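Local coordinates for protein CrRbcX-IIa (Chlamydomonas reinhardtii, PDB 5BS1) that probably acts as a chaperone in Rubisco assembly, a homodimeric all-helical RbcX protein of a green alga, at residues A[56-59]-A[60-63]; A[90-93]-A[94-98]; A[101-104]-A[105-109]. One frame throughout, in Å; residues are numbered along the deposited sequence.

From the N terminus, helix 13-38 comes first, and the three contacts follow in series, none nested in or crossing another. All are local, each joining consecutive residues, so none closes a long loop. Contact 1 turns the chain out of helix 46-59 into the loop before helix 69-78. Contact 2 ends helix 80-96 and leads into the short turn before helix 99-121, which carries contact 3 near its start. The centres of contacts 1 and 2 lie about 22 Å apart, on opposite sides of the chain's centre. Contacts 2 and 3 touch through Phe-97 CZ and Thr-102 OG1, 3.4 Å apart, and both meet the second subunit. Contact 1 instead packs against helices 13-38 and 69-78 of its own chain.

Contact 1: residues A[56-59]-A[60-63]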
# COMPACT_ATOMS: atom_id res chain seq x y z
N MSE A 56 -10.45 -19.57 10.08
CA MSE A 56 -11.69 -18.79 10.13
C MSE A 56 -11.64 -17.86 11.36
O MSE A 56 -12.01 -16.70 11.25
CB MSE A 56 -12.90 -19.73 10.17
CG MSE A 56 -13.25 -20.51 8.90
SE MSE A 56 -14.05 -19.43 7.49
CE MSE A 56 -15.87 -19.44 8.26
N ASP A 57 -11.22 -18.36 12.52
CA ASP A 57 -11.10 -17.54 13.75
C ASP A 57 -10.15 -16.38 13.55
O ASP A 57 -10.49 -15.24 13.86
CB ASP A 57 -10.58 -18.35 14.93
CG ASP A 57 -11.62 -19.25 15.54
OD1 ASP A 57 -12.82 -19.01 15.33
OD2 ASP A 57 -11.23 -20.19 16.26
N PHE A 58 -8.96 -16.66 13.02
CA PHE A 58 -7.92 -15.64 12.92
C PHE A 58 -8.21 -14.60 11.86
O PHE A 58 -7.81 -13.45 12.02
CB PHE A 58 -6.53 -16.26 12.71
CG PHE A 58 -5.92 -16.74 13.98
CD1 PHE A 58 -5.46 -15.83 14.92
CD2 PHE A 58 -5.82 -18.09 14.26
CE1 PHE A 58 -4.92 -16.27 16.11
CE2 PHE A 58 -5.27 -18.53 15.44
CZ PHE A 58 -4.82 -17.61 16.38
N LEU A 59 -8.95 -14.96 10.82
CA LEU A 59 -9.42 -13.95 9.88
C LEU A 59 -10.45 -13.00 10.48
O LEU A 59 -10.68 -11.92 9.94
CB LEU A 59 -9.94 -14.59 8.61
CG LEU A 59 -8.80 -15.09 7.74
CD1 LEU A 59 -9.37 -15.89 6.59
CD2 LEU A 59 -7.94 -13.95 7.23
N GLY A 60 -11.03 -13.37 11.61
CA GLY A 60 -11.83 -12.44 12.40
C GLY A 60 -11.03 -11.40 13.19
O GLY A 60 -11.63 -10.54 13.83
N THR A 61 -9.69 -11.48 13.16
CA THR A 61 -8.83 -10.51 13.87
C THR A 61 -7.85 -9.71 12.98
O THR A 61 -7.30 -10.22 12.01
CB THR A 61 -7.99 -11.21 14.95
OG1 THR A 61 -6.87 -11.82 14.33
CG2 THR A 61 -8.82 -12.24 15.70
N PRO A 62 -7.58 -8.44 13.34
CA PRO A 62 -6.72 -7.60 12.53
C PRO A 62 -5.25 -7.99 12.61
O PRO A 62 -4.77 -8.43 13.64
CB PRO A 62 -6.86 -6.21 13.17
CG PRO A 62 -7.45 -6.42 14.51
CD PRO A 62 -8.16 -7.74 14.49
N MSE A 63 -4.57 -7.81 11.50
CA MSE A 63 -3.12 -7.75 11.49
C MSE A 63 -2.73 -6.32 11.35
O MSE A 63 -2.46 -5.83 10.25
CB MSE A 63 -2.59 -8.61 10.34
CG MSE A 63 -3.13 -8.19 8.98
SE MSE A 63 -2.51 -9.56 7.76
CE MSE A 63 -3.95 -10.90 7.61
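At the C-terminal end of helix 46-59 in this all-helical RbcX fold, Thr-61 folds back onto the carbonyl of Phe-58, and the change from helix to loop is made by short i to i-3 bonds. The amide of Gly-60 gives its main bond to Asp-57 O, with Gly-60 N 3.0 Å from that oxygen, and keeps a weak, helical i to i-4 bond to Met-56 O (selenomethionine) at 3.5 Å from the same nitrogen. One residue on, Thr-61 N reaches Phe-58 O at 3.0 Å. The hydroxyl uses the same oxygen differently: whereas the amide sits well above the carbonyl plane (62° out of it), Thr-61 OG1 donates to Phe-58 O at 3.0 Å in that plane, on a lone pair. Its first torsion, chi1 80°, sets OG1 between the backbone N and the carbonyl carbon, where it can reach back to Phe-58 O. The indole NE1 of Trp-71, on helix 69-78, also donates to Phe-58 O, bringing the grip on this one acceptor to three hydrogen bonds and linking the helix end to its neighbour in the fold. Past the helix end, where the i+4 residue is Pro-62 and has no N-H, Phe-58 O is satisfied by these donors instead. The side chains of Phe-58 and Leu-59 part company here, Phe-58 packing on Val-75 and Lys-78 of helix 69-78, Leu-59 on Ala-30 and Leu-34 of helix 13-38. Against the Phe-58 ring the threonine hydroxyl lies at the edge, near the ring plane, with OG1 4.3 Å from CD1. The methyl branch of Thr-61 lies beside the carbonyl of Asp-57, CG2 3.9 Å from Asp-57 O.

Contact 2: residues A[90-93]-A[94-98]; sequences REAY and LDEFE
Tyr-93 and Phe-97 form an i, i+4 aromatic pair at the C-terminal end of helix 80-96, just before the chain turns into helix 99-121. The two rings meet obliquely, planes at 58° and centroids 5.9 Å apart. Phe-97 CB lies over one face of the tyrosine ring, whereas the phenol oxygen comes in at the edge of the phenylalanine ring, in its plane. Both residues carry CG trans to the backbone N (chi1 -170° and -175°), which sends the rings out on the same side of the turn. There they meet Phe-25 of helix 13-38, and Phe-97 adds an edge-to-face contact with Trp-99; Pro-13 of the second subunit packs on Tyr-93. The backbone fixes the spacing: Phe-97 N donates to Tyr-93 O at 2.9 Å, while Glu-96 N gives that oxygen only a weak bond. In one modelled conformer the Glu-96 carboxylate lies at the edge of the tyrosine ring, though this contact is doubtful. Replacing Tyr-93 with an alanine would probably leave Phe-97 CB without the ring face beneath it and a gap beside Phe-97 and Phe-25, where the phenol ring had lain. On another side of the turn, Leu-94 folds over the Glu-91 carbonyl, with CG 3.3 Å from Glu-91 O. That oxygen accepts hydrogen bonds from Leu-94 N and from a water, which donates also to Asp-95 OD2, the water oxygen lying 3.0 Å from OD2.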
# COMPACT_ATOMS: atom_id res chain seq x y z
N ARG A 90 2.85 -16.77 1.68
CA ARG A 90 3.14 -15.34 1.59
C ARG A 90 4.55 -15.09 1.04
O ARG A 90 4.77 -14.09 0.36
CB ARG A 90 2.90 -14.59 2.90
CG ARG A 90 3.99 -14.77 3.96
CD ARG A 90 3.64 -14.02 5.22
NE ARG A 90 4.67 -14.15 6.23
CZ ARG A 90 4.75 -13.41 7.34
NH1 ARG A 90 3.86 -12.47 7.60
NH2 ARG A 90 5.72 -13.63 8.22
N GLU A 91 5.48 -16.01 1.28
CA GLU A 91 6.83 -15.92 0.74
C GLU A 91 6.82 -16.26 -0.76
O GLU A 91 7.44 -15.54 -1.57
CB GLU A 91 7.78 -16.84 1.52
CG GLU A 91 9.23 -16.72 1.07
CD GLU A 91 10.25 -17.30 2.05
OE1 GLU A 91 9.97 -17.50 3.26
OE2 GLU A 91 11.40 -17.53 1.61
N ALA A 92 6.09 -17.31 -1.14
CA ALA A 92 5.96 -17.65 -2.54
C ALA A 92 5.32 -16.52 -3.33
O ALA A 92 5.70 -16.26 -4.46
CB ALA A 92 5.15 -18.93 -2.71
N TYR A 93 4.42 -15.79 -2.69
CA TYR A 93 3.65 -14.74 -3.35
C TYR A 93 4.56 -13.59 -3.78
O TYR A 93 4.25 -12.89 -4.73
CB TYR A 93 2.47 -14.23 -2.49
CG TYR A 93 1.56 -13.34 -3.24
CD1 TYR A 93 1.46 -11.99 -2.93
CD2 TYR A 93 0.83 -13.82 -4.31
CE1 TYR A 93 0.60 -11.15 -3.61
CE2 TYR A 93 0.00 -12.98 -5.04
CZ TYR A 93 -0.09 -11.66 -4.70
OH TYR A 93 -0.90 -10.82 -5.46
N LEU A 94 5.70 -13.43 -3.13
CA LEU A 94 6.67 -12.42 -3.52
C LEU A 94 7.05 -12.52 -4.98
O LEU A 94 7.32 -11.49 -5.62
CB LEU A 94 7.94 -12.49 -2.67
CG LEU A 94 7.76 -12.26 -1.18
CD1 LEU A 94 9.03 -12.61 -0.43
CD2 LEU A 94 7.31 -10.83 -0.95
N ASP A 95 7.13 -13.73 -5.49
CA ASP A 95 7.55 -13.94 -6.87
C ASP A 95 6.37 -14.01 -7.85
O ASP A 95 6.60 -13.93 -9.04
CB ASP A 95 8.40 -15.18 -6.96
CG ASP A 95 9.73 -15.02 -6.26
OD1 ASP A 95 10.24 -13.90 -6.15
OD2 ASP A 95 10.24 -16.05 -5.82
N GLU A 96 5.15 -14.11 -7.33
CA GLU A 96 3.92 -14.09 -8.14
C GLU A 96 3.44 -12.67 -8.39
O GLU A 96 2.92 -12.34 -9.46
CB GLU A 96 2.82 -14.87 -7.42
CG GLU A 96 3.20 -16.32 -7.16
CD GLU A 96 2.32 -17.00 -6.13
OE1 GLU A 96 1.09 -16.70 -6.09
OE2 GLU A 96 2.85 -17.80 -5.35
N PHE A 97 3.62 -11.82 -7.38
CA PHE A 97 3.10 -10.45 -7.42
C PHE A 97 3.75 -9.70 -8.58
O PHE A 97 4.95 -9.76 -8.80
CB PHE A 97 3.42 -9.75 -6.10
CG PHE A 97 2.84 -8.37 -5.95
CD1 PHE A 97 1.47 -8.18 -5.75
CD2 PHE A 97 3.65 -7.25 -5.93
CE1 PHE A 97 0.95 -6.93 -5.55
CE2 PHE A 97 3.14 -6.00 -5.74
CZ PHE A 97 1.77 -5.82 -5.57
N GLU A 98 2.92 -8.99 -9.33
CA GLU A 98 3.39 -8.29 -10.54
C GLU A 98 3.88 -6.88 -10.16
O GLU A 98 3.17 -5.90 -10.27
CB GLU A 98 2.29 -8.28 -11.59
CG GLU A 98 1.99 -9.70 -12.03
CD GLU A 98 0.84 -9.84 -13.00
OE1 GLU A 98 0.71 -8.98 -13.84
OE2 GLU A 98 0.10 -10.84 -12.94
O HOH W 1 9.76 -16.49 -2.85

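Contact 3: residues A[101-104]-A[105-109]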
# COMPACT_ATOMS: atom_id res chain seq x y z
N LYS A 101 4.01 -4.04 -12.98
CA LYS A 101 2.67 -3.62 -13.34
C LYS A 101 2.08 -2.69 -12.29
O LYS A 101 1.43 -1.70 -12.60
CB LYS A 101 1.78 -4.86 -13.54
CG LYS A 101 0.33 -4.58 -13.81
CD LYS A 101 -0.46 -5.87 -13.96
CE LYS A 101 -0.23 -6.52 -15.30
NZ LYS A 101 -1.15 -7.70 -15.42
N THR A 102 2.29 -3.02 -11.02
CA THR A 102 1.75 -2.25 -9.93
C THR A 102 2.23 -0.79 -9.97
O THR A 102 1.43 0.15 -9.87
CB THR A 102 2.13 -2.91 -8.59
OG1 THR A 102 1.57 -4.21 -8.54
CG2 THR A 102 1.59 -2.11 -7.40
N MSE A 103 3.54 -0.60 -10.12
CA MSE A 103 4.11 0.76 -10.16
C MSE A 103 3.70 1.48 -11.44
O MSE A 103 3.38 2.66 -11.41
CB MSE A 103 5.61 0.75 -9.98
CG MSE A 103 6.23 2.16 -9.97
SE MSE A 103 5.62 3.23 -8.45
CE MSE A 103 6.43 4.95 -8.92
N GLU A 104 3.63 0.77 -12.55
CA GLU A 104 3.18 1.41 -13.81
C GLU A 104 1.71 1.85 -13.75
O GLU A 104 1.40 2.96 -14.18
CB GLU A 104 3.48 0.56 -15.03
CG GLU A 104 3.15 1.24 -16.34
CD GLU A 104 3.90 2.54 -16.58
OE1 GLU A 104 4.96 2.83 -16.00
OE2 GLU A 104 3.42 3.39 -17.37
N MSE A 105 0.84 1.04 -13.16
CA MSE A 105 -0.57 1.44 -12.97
C MSE A 105 -0.64 2.66 -12.07
O MSE A 105 -1.34 3.65 -12.36
CB MSE A 105 -1.44 0.34 -12.35
CG MSE A 105 -1.79 -0.75 -13.36
SE MSE A 105 -3.16 -1.97 -12.64
CE MSE A 105 -2.13 -2.90 -11.26
N ALA A 106 0.12 2.64 -10.98
CA ALA A 106 0.11 3.77 -10.02
C ALA A 106 0.57 5.06 -10.71
O ALA A 106 0.02 6.13 -10.49
CB ALA A 106 0.97 3.47 -8.81
N SER A 107 1.58 4.92 -11.55
CA SER A 107 2.21 6.05 -12.24
C SER A 107 1.28 6.58 -13.33
O SER A 107 0.98 7.77 -13.37
CB SER A 107 3.55 5.61 -12.82
OG SER A 107 4.45 5.25 -11.79
N ARG A 108 0.85 5.69 -14.21
CA ARG A 108 -0.05 6.07 -15.29
C ARG A 108 -1.32 6.72 -14.73
O ARG A 108 -1.75 7.76 -15.21
CB ARG A 108 -0.42 4.86 -16.13
CG ARG A 108 -1.44 5.18 -17.23
CD ARG A 108 -1.79 4.00 -18.08
NE ARG A 108 -2.42 2.89 -17.37
CZ ARG A 108 -1.81 1.74 -17.06
NH1 ARG A 108 -0.54 1.54 -17.38
NH2 ARG A 108 -2.50 0.79 -16.45
N GLU A 109 -1.92 6.10 -13.72
CA GLU A 109 -3.19 6.64 -13.19
C GLU A 109 -3.00 7.94 -12.43
O GLU A 109 -3.96 8.73 -12.30
CB GLU A 109 -3.94 5.56 -12.42
CG GLU A 109 -4.40 4.43 -13.34
CD GLU A 109 -5.23 3.36 -12.67
OE1 GLU A 109 -5.44 3.41 -11.44
OE2 GLU A 109 -5.70 2.46 -13.39
O HOH W 2 1.28 3.05 -18.85
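Ser-107 closes tightly on Met-103 (selenomethionine), one turn earlier in helix 99-121. Its hydroxyl OG donates to Met-103 O at 2.8 Å while its amide N donates to the same oxygen at 2.9 Å, the two arriving from opposite faces of the carbonyl plane. With OG trans to its own carbonyl carbon (chi1 -64°), the buried hydroxyl is turned back along the helix, where the terminal methyl of the selenomethionine also meets it, CE lying 3.5 Å from OG. Nearby, Ala-106 CB rests against the carbonyl of Thr-102.

The Glu-104 and Arg-108 pair is looser, a partly exposed edge whose charged ends are joined through water and not directly. Their side chains cross at about a right angle, and OE2 stays 4.4 Å from NH1, beyond a salt bridge. The water between them donates to Glu-104 OE2 at 2.6 Å and accepts from Arg-108 NH1 at 2.8 Å, at the edge of the guanidinium. Arg-108 NH2 is held elsewhere, by the carbonyl O of Ser-7 in the second subunit, and Lys-101 NZ bridges to Glu-98 and to Asp-6 of that subunit. The combination is that of a regular alpha-helix at a dimer interface, with a serine hydroxyl bonded back to the i-4 carbonyl.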